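Local coordinates for putative secreted cellulose binding protein (Streptomyces coelicolor, PDB 4OY7), which cleaves glycosidic bonds in cellulose oxidatively with a bound copper ion, this chain being the AA10 monooxygenase domain of a longer secreted protein, at residues A4-R10 with S187-V191; T11-Q15 with L44-V50; W89-T95 with D190-G196. All coordinates share one frame; numbering follows the deposited sequence.

Contact 1 of 3, residues A4-R10 with S187-V191; sequences AMMPGSR and SCSDV
Arg10 and Asp190 form a side-on, two-pronged salt bridge. Arg10 NE meets Asp190 OD1 at 2.7 Å while Arg10 NH2 reaches Asp190 OD2 at 2.9 Å; both bonds are nearly straight (173°), and each oxygen offers its syn lone pair. Guanidinium and carboxylate are almost coplanar, so two bonds, one to each oxygen, resist rotation of either group. The arginine gets there on an outstretched chain, extended from CG to NE (chi2 179°, chi3 171°). At its base, Arg10 N donates to Cys188 O (2.8 Å).

Serines carry much of the remaining polar contact. Ser189 OG donates to Pro7 O at 2.7 Å, coming from above the carbonyl plane rather than within it. Ala4 N gives its hydrogen to Ser187 OG at 3.0 Å, and the CB of Ser9 rests against that same hydroxyl. Pro7, after a cis peptide bond, sets its CB 4.0 Å from Val191 CG1. Two waters donate to Gly8 O; one also donates to Asp190 O, the other accepts from Asp190 N, which keeps these buried backbone groups satisfied.

Further out, Arg10 NH1 is hydrogen-bonded to Tyr82 O and the guanidinium makes a cation-pi contact with Trp89. Cys188 is tied to Cys69 by a disulfide. The segment 4-10 leaves strand 4-6, whose Met5 and Met6 form a classic beta bulge against Glu103 of strand 99-105 in one sheet of the LPMO beta-sandwich, crosses strand 184-193 of the other and enters the first helix, 10-18, with strand 168-178 touching the side chains of Ala4, Pro7 and Arg10.

Contact 2 of 3, residues T11-Q15 with L44-V50; sequences TYLCQ and LYNWFAV
Trp47 CG lies between its backbone N and carbonyl carbon (chi1 59°), which stands the indole up against helix 10-18, while Tyr12 CG is anti to the backbone N (chi1 -179°) and brings the phenol ring alongside it. An edge of Tyr12 faces the indole, with the planes at 51°. Tyr12 CD1 comes within 3.4 Å of Trp47 CZ3. On the same indole face Gln15 CG makes a CH-pi contact over the five-membered ring of Trp47, 3.9 Å from its centroid.

This joins the first helix of the AA10 domain to the type I turn from Asn46 to Ala49 that follows helix 42-45, within the helical and loop region beside the beta-sandwich core. Thr11 OG1 donates to Trp47 O at 2.7 Å. An alanine in place of Trp47 would take away the face that Tyr12 and Gln15 lean on and would probably leave both side chains freer to turn. Leu44 CD2 packs on Cys14 CB (3.9 Å), next to the Cys14–Cys32 disulfide. One water donates to both Gln15 OE1 and Leu44 O. Phe48 CD2 sits over the rim of the other indole face, and the Phe48 ring stacks with Trp107.

Contact 3 of 3, residues W89-T95 with D190-G196; sequences WPRTHLT and DVVFDGG
The imidazole of His93 runs alongside Val192, with Val192 CG1 over one face of the ring, 3.7 Å from its centroid: a CH-pi contact. The ring's edge belongs to Asp194, since His93 ND1 donates to Asp194 OD2 at 2.8 Å, near the ring plane and on the syn lone pair, while the bond to OD1 of the same carboxylate is weak. The Arg91 chain passes across Val192, laying Arg91 CD 3.6 Å from Val192 CG1. It bends at chi3 (57°) and turns the guanidinium back, so that Arg91 NH2 donates to Val191 O (3.2 Å) from well above that carbonyl plane. Two waters lie in the guanidinium plane, between its NH1 and NH2 and Asp190 OD2.

The carboxylate of Asp190, whose main partner is Arg10, also touches Trp89, Asp190 OD1 lying 3.4 Å from Trp89 CB with ring and carboxylate nearly parallel; Trp89 NE1 itself hydrogen-bonds to Ala84 O. On the sheet face carrying Thr92 and Val191, Leu94 slants across to set its CD1 3.6 Å from Val191 CB, next to the ring of Phe193.

The backbones hold these side chains in register. Thr92 N donates to Asp190 O, Val192 N to Thr92 O and Leu94 N to Val192 O (2.8 Å); beyond it the pattern lapses, Gly195 N donating to Leu94 O from above the carbonyl plane. Strand 92-94 is thus a short parallel edge strand on the last long strand, 184-193, of the immunoglobulin-like (E-set) beta-sandwich of LPMOs.

Strand 184-193 serves contacts 1 and 3, which share Asp190 and Val191 and whose centres are about 11 Å apart; Arg10 CZ of contact 1 comes within 3.4 Å of Trp89 NE1 in contact 3. Helix 10-18 carries on directly from the 4-10 segment, so contacts 1 and 2 abut, Met5 CE lying 3.3 Å from Tyr12 OH. Contacts 2 and 3, about 20 Å apart between centres, meet where Cys14 SG touches Trp89 CZ3 at 3.6 Å. Contact 2 is nearest the active site: the Trp47 side chain lies about 8 Å from that of His1, which with His110 binds the copper. The Ser187 side chain of contact 1 is about 13 Å from the copper; contact 3 lies away from it.

Contact 1 of 3, residues A4-R10 with S187-V191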
loop_
_atom_site.group_PDB
_atom_site.type_symbol
_atom_site.label_atom_id
_atom_site.label_comp_id
_atom_site.label_asym_id
_atom_site.label_seq_id
_atom_site.Cartn_x
_atom_site.Cartn_y
_atom_site.Cartn_z
ATOM N N ALA A 4 2.033 -1.487 3.587
ATOM C CA ALA A 4 2.827 -0.401 4.049
ATOM C C ALA A 4 2.108 0.347 5.185
ATOM O O ALA A 4 0.892 0.588 5.115
ATOM C CB ALA A 4 3.136 0.556 2.919
ATOM N N MET A 5 2.875 0.681 6.233
ATOM C CA MET A 5 2.363 1.508 7.322
ATOM C C MET A 5 2.853 2.962 7.297
ATOM O O MET A 5 2.174 3.862 7.796
ATOM C CB MET A 5 2.720 0.871 8.675
ATOM C CG MET A 5 2.129 -0.524 8.870
ATOM S SD MET A 5 2.854 -1.379 10.286
ATOM C CE MET A 5 2.151 -0.319 11.528
ATOM N N MET A 6 4.026 3.199 6.711
ATOM C CA MET A 6 4.620 4.533 6.625
ATOM C C MET A 6 5.484 4.563 5.362
ATOM O O MET A 6 6.457 3.804 5.303
ATOM C CB MET A 6 5.537 4.795 7.832
ATOM C CG MET A 6 4.819 5.154 9.124
ATOM S SD MET A 6 5.820 6.089 10.322
ATOM C CE MET A 6 6.171 7.557 9.376
ATOM N N PRO A 7 5.078 5.320 4.295
ATOM C CA PRO A 7 3.764 5.981 4.074
ATOM C C PRO A 7 2.669 4.934 3.936
ATOM O O PRO A 7 2.797 3.978 3.155
ATOM C CB PRO A 7 3.952 6.714 2.738
ATOM C CG PRO A 7 4.977 5.920 2.030
ATOM C CD PRO A 7 5.939 5.462 3.107
ATOM N N GLY A 8 1.613 5.122 4.711
ATOM C CA GLY A 8 0.635 4.086 4.927
ATOM C C GLY A 8 -0.165 3.808 3.695
ATOM O O GLY A 8 -0.452 4.704 2.914
ATOM N N SER A 9 -0.537 2.546 3.533
ATOM C CA SER A 9 -1.325 2.097 2.408
ATOM C C SER A 9 -2.785 2.532 2.595
ATOM O O SER A 9 -3.171 3.003 3.673
ATOM C CB SER A 9 -1.233 0.579 2.309
ATOM O OG SER A 9 -2.049 -0.027 3.294
ATOM N N ARG A 10 -3.586 2.403 1.538
ATOM C CA ARG A 10 -5.005 2.822 1.617
ATOM C C ARG A 10 -5.771 2.083 2.705
ATOM O O ARG A 10 -6.499 2.704 3.500
ATOM C CB ARG A 10 -5.695 2.633 0.276
ATOM C CG ARG A 10 -5.222 3.625 -0.767
ATOM C CD ARG A 10 -5.872 3.460 -2.131
ATOM N NE ARG A 10 -5.483 4.606 -2.942
ATOM C CZ ARG A 10 -5.750 4.770 -4.224
ATOM N NH1 ARG A 10 -6.425 3.835 -4.889
ATOM N NH2 ARG A 10 -5.327 5.870 -4.846
ATOM N N SER A 187 0.514 -3.323 -2.060
ATOM C CA SER A 187 0.346 -2.150 -1.209
ATOM C C SER A 187 0.347 -0.864 -1.973
ATOM O O SER A 187 1.282 -0.617 -2.704
ATOM C CB SER A 187 1.489 -2.102 -0.197
ATOM O OG SER A 187 1.409 -0.967 0.654
ATOM N N CYS A 188 -0.638 -0.000 -1.717
ATOM C CA CYS A 188 -0.771 1.291 -2.426
ATOM C C CYS A 188 -0.877 2.429 -1.441
ATOM O O CYS A 188 -1.768 2.426 -0.597
ATOM C CB CYS A 188 -2.026 1.288 -3.259
ATOM S SG CYS A 188 -1.912 0.372 -4.834
ATOM N N SER A 189 0.034 3.389 -1.538
ATOM C CA SER A 189 0.094 4.514 -0.604
ATOM C C SER A 189 -0.002 5.839 -1.365
ATOM O O SER A 189 0.842 6.179 -2.181
ATOM C CB SER A 189 1.410 4.468 0.154
ATOM O OG SER A 189 1.555 3.236 0.845
ATOM N N ASP A 190 -1.053 6.592 -1.061
ATOM C CA ASP A 190 -1.208 7.927 -1.574
ATOM C C ASP A 190 -0.284 8.888 -0.860
ATOM O O ASP A 190 -0.213 8.894 0.387
ATOM C CB ASP A 190 -2.645 8.385 -1.397
ATOM C CG ASP A 190 -3.599 7.611 -2.274
ATOM O OD1 ASP A 190 -4.250 6.706 -1.746
ATOM O OD2 ASP A 190 -3.648 7.847 -3.497
ATOM N N VAL A 191 0.422 9.709 -1.629
ATOM C CA VAL A 191 1.376 10.679 -1.074
ATOM C C VAL A 191 1.221 11.997 -1.822
ATOM O O VAL A 191 0.576 12.055 -2.897
ATOM C CB VAL A 191 2.837 10.186 -1.155
ATOM C CG1 VAL A 191 2.952 8.809 -0.504
ATOM C CG2 VAL A 191 3.359 10.182 -2.587
HETATM O O HOH W 1 0.511 7.204 2.440
HETATM O O HOH W 2 -2.489 5.589 1.238
#

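Contact 2 of 3, residues T11-Q15 with L44-V50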
loop_
_atom_site.group_PDB
_atom_site.type_symbol
_atom_site.label_atom_id
_atom_site.label_comp_id
_atom_site.label_asym_id
_atom_site.label_seq_id
_atom_site.Cartn_x
_atom_site.Cartn_y
_atom_site.Cartn_z
ATOM N N THR A 11 -5.637 0.765 2.734
ATOM C CA THR A 11 -6.350 0.009 3.759
ATOM C C THR A 11 -5.862 0.342 5.179
ATOM O O THR A 11 -6.642 0.376 6.120
ATOM C CB THR A 11 -6.311 -1.504 3.548
ATOM O OG1 THR A 11 -4.953 -1.963 3.494
ATOM C CG2 THR A 11 -7.095 -1.902 2.288
ATOM N N TYR A 12 -4.567 0.585 5.332
ATOM C CA TYR A 12 -4.025 0.889 6.643
ATOM C C TYR A 12 -4.477 2.261 7.120
ATOM O O TYR A 12 -4.959 2.409 8.208
ATOM C CB TYR A 12 -2.494 0.771 6.643
ATOM C CG TYR A 12 -1.886 1.064 7.984
ATOM C CD1 TYR A 12 -2.135 0.240 9.082
ATOM C CD2 TYR A 12 -1.097 2.197 8.178
ATOM C CE1 TYR A 12 -1.572 0.506 10.329
ATOM C CE2 TYR A 12 -0.538 2.459 9.414
ATOM C CZ TYR A 12 -0.786 1.631 10.487
ATOM O OH TYR A 12 -0.215 1.939 11.736
ATOM N N LEU A 13 -4.336 3.266 6.271
ATOM C CA LEU A 13 -4.777 4.608 6.664
ATOM C C LEU A 13 -6.277 4.654 6.871
ATOM O O LEU A 13 -6.748 5.382 7.720
ATOM C CB LEU A 13 -4.348 5.663 5.665
ATOM C CG LEU A 13 -2.841 5.913 5.544
ATOM C CD1 LEU A 13 -2.537 7.058 4.601
ATOM C CD2 LEU A 13 -2.185 6.162 6.900
ATOM N N CYS A 14 -7.025 3.903 6.077
ATOM C CA CYS A 14 -8.455 3.932 6.248
ATOM C C CYS A 14 -8.867 3.262 7.558
ATOM O O CYS A 14 -9.772 3.742 8.263
ATOM C CB CYS A 14 -9.178 3.345 5.049
ATOM S SG CYS A 14 -9.297 4.500 3.642
ATOM N N GLN A 15 -8.189 2.189 7.921
ATOM C CA GLN A 15 -8.515 1.531 9.170
ATOM C C GLN A 15 -8.136 2.413 10.370
ATOM O O GLN A 15 -8.857 2.420 11.363
ATOM C CB GLN A 15 -7.934 0.123 9.221
ATOM C CG GLN A 15 -6.456 0.005 9.526
ATOM C CD GLN A 15 -6.149 -0.080 11.014
ATOM O OE1 GLN A 15 -6.945 -0.557 11.795
ATOM N NE2 GLN A 15 -4.953 0.342 11.387
ATOM N N LEU A 44 -11.159 -3.677 6.310
ATOM C CA LEU A 44 -10.437 -2.927 7.343
ATOM C C LEU A 44 -10.013 -3.771 8.541
ATOM O O LEU A 44 -8.967 -3.509 9.149
ATOM C CB LEU A 44 -11.251 -1.718 7.796
ATOM C CG LEU A 44 -11.572 -0.742 6.659
ATOM C CD1 LEU A 44 -12.353 0.441 7.202
ATOM C CD2 LEU A 44 -10.299 -0.282 5.980
ATOM N N TYR A 45 -10.810 -4.774 8.916
ATOM C CA TYR A 45 -10.361 -5.688 9.959
ATOM C C TYR A 45 -9.170 -6.489 9.451
ATOM O O TYR A 45 -8.310 -6.874 10.233
ATOM C CB TYR A 45 -11.471 -6.622 10.393
ATOM C CG TYR A 45 -12.584 -5.918 11.132
ATOM C CD1 TYR A 45 -12.337 -5.183 12.295
ATOM C CD2 TYR A 45 -13.892 -6.009 10.683
ATOM C CE1 TYR A 45 -13.387 -4.574 12.988
ATOM C CE2 TYR A 45 -14.931 -5.376 11.346
ATOM C CZ TYR A 45 -14.678 -4.675 12.499
ATOM O OH TYR A 45 -15.734 -4.055 13.146
ATOM N N ASN A 46 -9.134 -6.724 8.140
ATOM C CA ASN A 46 -8.035 -7.474 7.493
ATOM C C ASN A 46 -7.220 -6.605 6.560
ATOM O O ASN A 46 -6.842 -7.032 5.502
ATOM C CB ASN A 46 -8.612 -8.645 6.703
ATOM C CG ASN A 46 -9.233 -9.692 7.601
ATOM O OD1 ASN A 46 -8.519 -10.510 8.218
ATOM N ND2 ASN A 46 -10.550 -9.710 7.652
ATOM N N TRP A 47 -6.941 -5.386 6.995
ATOM C CA TRP A 47 -6.224 -4.403 6.183
ATOM C C TRP A 47 -4.864 -4.853 5.611
ATOM O O TRP A 47 -4.423 -4.353 4.566
ATOM C CB TRP A 47 -6.050 -3.130 7.022
ATOM C CG TRP A 47 -5.292 -3.308 8.311
ATOM C CD1 TRP A 47 -5.813 -3.571 9.543
ATOM C CD2 TRP A 47 -3.864 -3.231 8.497
ATOM N NE1 TRP A 47 -4.812 -3.654 10.477
ATOM C CE2 TRP A 47 -3.609 -3.439 9.858
ATOM C CE3 TRP A 47 -2.775 -3.025 7.630
ATOM C CZ2 TRP A 47 -2.315 -3.445 10.383
ATOM C CZ3 TRP A 47 -1.499 -2.995 8.164
ATOM C CH2 TRP A 47 -1.283 -3.215 9.529
ATOM N N PHE A 48 -4.267 -5.834 6.273
ATOM C CA PHE A 48 -2.972 -6.410 5.926
ATOM C C PHE A 48 -3.045 -7.551 4.912
ATOM O O PHE A 48 -2.008 -8.046 4.480
ATOM C CB PHE A 48 -2.323 -6.930 7.221
ATOM C CG PHE A 48 -3.295 -7.665 8.121
ATOM C CD1 PHE A 48 -3.810 -8.908 7.751
ATOM C CD2 PHE A 48 -3.736 -7.096 9.319
ATOM C CE1 PHE A 48 -4.725 -9.581 8.549
ATOM C CE2 PHE A 48 -4.640 -7.773 10.122
ATOM C CZ PHE A 48 -5.136 -9.004 9.732
ATOM N N ALA A 49 -4.242 -7.975 4.525
ATOM C CA ALA A 49 -4.395 -9.231 3.808
ATOM C C ALA A 49 -4.617 -9.045 2.312
ATOM O O ALA A 49 -5.276 -9.848 1.663
ATOM C CB ALA A 49 -5.517 -10.062 4.451
ATOM N N VAL A 50 -4.006 -7.993 1.751
ATOM C CA VAL A 50 -4.144 -7.700 0.327
ATOM C C VAL A 50 -3.154 -8.580 -0.458
ATOM O O VAL A 50 -2.039 -8.160 -0.779
ATOM C CB VAL A 50 -3.917 -6.211 0.015
ATOM C CG1 VAL A 50 -4.362 -5.941 -1.408
ATOM C CG2 VAL A 50 -4.742 -5.341 0.948
HETATM O O HOH W 3 -8.883 -2.842 12.000
#

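Contact 3 of 3, residues W89-T95 with D190-G196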
loop_
_atom_site.group_PDB
_atom_site.type_symbol
_atom_site.label_atom_id
_atom_site.label_comp_id
_atom_site.label_asym_id
_atom_site.label_seq_id
_atom_site.Cartn_x
_atom_site.Cartn_y
_atom_site.Cartn_z
ATOM N N TRP A 89 -8.426 10.334 -1.101
ATOM C CA TRP A 89 -7.937 9.352 -0.147
ATOM C C TRP A 89 -7.024 10.044 0.875
ATOM O O TRP A 89 -6.479 11.123 0.589
ATOM C CB TRP A 89 -7.114 8.274 -0.845
ATOM C CG TRP A 89 -7.850 7.298 -1.702
ATOM C CD1 TRP A 89 -7.965 7.313 -3.072
ATOM C CD2 TRP A 89 -8.532 6.116 -1.266
ATOM N NE1 TRP A 89 -8.679 6.231 -3.499
ATOM C CE2 TRP A 89 -9.067 5.489 -2.417
ATOM C CE3 TRP A 89 -8.790 5.553 -0.016
ATOM C CZ2 TRP A 89 -9.782 4.273 -2.353
ATOM C CZ3 TRP A 89 -9.501 4.370 0.048
ATOM C CH2 TRP A 89 -10.035 3.752 -1.125
ATOM N N PRO A 90 -6.887 9.464 2.076
ATOM C CA PRO A 90 -5.889 9.991 2.991
ATOM C C PRO A 90 -4.514 9.908 2.377
ATOM O O PRO A 90 -4.264 9.014 1.611
ATOM C CB PRO A 90 -5.980 9.038 4.196
ATOM C CG PRO A 90 -7.296 8.383 4.087
ATOM C CD PRO A 90 -7.572 8.287 2.620
ATOM N N ARG A 91 -3.615 10.822 2.713
ATOM C CA ARG A 91 -2.301 10.777 2.111
ATOM C C ARG A 91 -1.227 11.240 3.075
ATOM O O ARG A 91 -1.483 11.976 4.026
ATOM C CB ARG A 91 -2.231 11.605 0.829
ATOM C CG ARG A 91 -2.329 13.126 0.971
ATOM C CD ARG A 91 -2.511 13.846 -0.377
ATOM N NE ARG A 91 -3.706 13.314 -1.030
ATOM C CZ ARG A 91 -3.712 12.437 -2.034
ATOM N NH1 ARG A 91 -4.869 11.936 -2.441
ATOM N NH2 ARG A 91 -2.596 12.047 -2.643
ATOM N N THR A 92 -0.015 10.829 2.761
ATOM C CA THR A 92 1.171 11.209 3.503
ATOM C C THR A 92 1.896 12.333 2.765
ATOM O O THR A 92 2.163 12.232 1.566
ATOM C CB THR A 92 2.107 10.014 3.662
ATOM O OG1 THR A 92 1.404 8.938 4.304
ATOM C CG2 THR A 92 3.328 10.382 4.535
ATOM N N HIS A 93 2.223 13.374 3.521
ATOM C CA HIS A 93 2.912 14.535 2.982
ATOM C C HIS A 93 4.412 14.282 3.038
ATOM O O HIS A 93 4.956 13.973 4.108
ATOM C CB HIS A 93 2.492 15.781 3.784
ATOM C CG HIS A 93 1.046 16.120 3.606
ATOM N ND1 HIS A 93 0.624 17.230 2.903
ATOM C CD2 HIS A 93 -0.076 15.481 4.015
ATOM C CE1 HIS A 93 -0.699 17.256 2.883
ATOM N NE2 HIS A 93 -1.148 16.198 3.537
ATOM N N LEU A 94 5.058 14.386 1.870
ATOM C CA LEU A 94 6.488 14.086 1.714
ATOM C C LEU A 94 7.272 15.226 1.133
ATOM O O LEU A 94 6.726 16.092 0.465
ATOM C CB LEU A 94 6.674 12.931 0.742
ATOM C CG LEU A 94 5.978 11.633 1.100
ATOM C CD1 LEU A 94 6.232 10.592 0.033
ATOM C CD2 LEU A 94 6.482 11.161 2.444
ATOM N N THR A 95 8.590 15.183 1.357
ATOM C CA THR A 95 9.489 16.144 0.756
ATOM C C THR A 95 10.290 15.449 -0.330
ATOM O O THR A 95 11.106 14.548 -0.056
ATOM C CB THR A 95 10.418 16.761 1.797
ATOM O OG1 THR A 95 9.634 17.319 2.859
ATOM C CG2 THR A 95 11.259 17.887 1.168
ATOM N N ASP A 190 -1.053 6.592 -1.061
ATOM C CA ASP A 190 -1.208 7.927 -1.574
ATOM C C ASP A 190 -0.284 8.888 -0.860
ATOM O O ASP A 190 -0.213 8.894 0.387
ATOM C CB ASP A 190 -2.645 8.385 -1.397
ATOM C CG ASP A 190 -3.599 7.611 -2.274
ATOM O OD1 ASP A 190 -4.250 6.706 -1.746
ATOM O OD2 ASP A 190 -3.648 7.847 -3.497
ATOM N N VAL A 191 0.422 9.709 -1.629
ATOM C CA VAL A 191 1.376 10.679 -1.074
ATOM C C VAL A 191 1.221 11.997 -1.822
ATOM O O VAL A 191 0.576 12.055 -2.897
ATOM C CB VAL A 191 2.837 10.186 -1.155
ATOM C CG1 VAL A 191 2.952 8.809 -0.504
ATOM C CG2 VAL A 191 3.359 10.182 -2.587
ATOM N N VAL A 192 1.780 13.055 -1.257
ATOM C CA VAL A 192 1.897 14.333 -1.967
ATOM C C VAL A 192 3.262 14.908 -1.668
ATOM O O VAL A 192 3.700 14.914 -0.514
ATOM C CB VAL A 192 0.748 15.319 -1.632
ATOM C CG1 VAL A 192 0.620 15.547 -0.141
ATOM C CG2 VAL A 192 0.924 16.642 -2.361
ATOM N N PHE A 193 3.937 15.359 -2.722
ATOM C CA PHE A 193 5.249 15.981 -2.607
ATOM C C PHE A 193 5.054 17.487 -2.455
ATOM O O PHE A 193 5.214 18.280 -3.418
ATOM C CB PHE A 193 6.126 15.663 -3.821
ATOM C CG PHE A 193 6.539 14.218 -3.925
ATOM C CD1 PHE A 193 7.527 13.693 -3.085
ATOM C CD2 PHE A 193 5.968 13.391 -4.880
ATOM C CE1 PHE A 193 7.910 12.368 -3.214
ATOM C CE2 PHE A 193 6.362 12.072 -5.016
ATOM C CZ PHE A 193 7.320 11.563 -4.164
ATOM N N ASP A 194 4.724 17.898 -1.233
ATOM C CA ASP A 194 4.505 19.320 -0.936
ATOM C C ASP A 194 5.408 19.846 0.178
ATOM O O ASP A 194 5.243 20.976 0.621
ATOM C CB ASP A 194 3.044 19.597 -0.603
ATOM C CG ASP A 194 2.572 18.902 0.667
ATOM O OD1 ASP A 194 3.334 18.097 1.277
ATOM O OD2 ASP A 194 1.395 19.148 1.052
ATOM N N GLY A 195 6.367 19.047 0.630
ATOM C CA GLY A 195 7.202 19.441 1.757
ATOM C C GLY A 195 8.420 20.268 1.396
ATOM O O GLY A 195 8.770 20.397 0.202
ATOM N N GLY A 196 9.035 20.837 2.437
ATOM C CA GLY A 196 10.312 21.578 2.379
ATOM C C GLY A 196 10.088 22.961 1.829
ATOM O O GLY A 196 11.003 23.789 1.739
ATOM O OXT GLY A 196 8.952 23.271 1.458
HETATM O O HOH W 4 -4.906 6.583 1.117
HETATM O O HOH W 5 -2.294 9.960 -4.581
HETATM O O HOH W 6 -5.673 9.800 -3.814
HETATM O O HOH W 1 0.511 7.204 2.440
#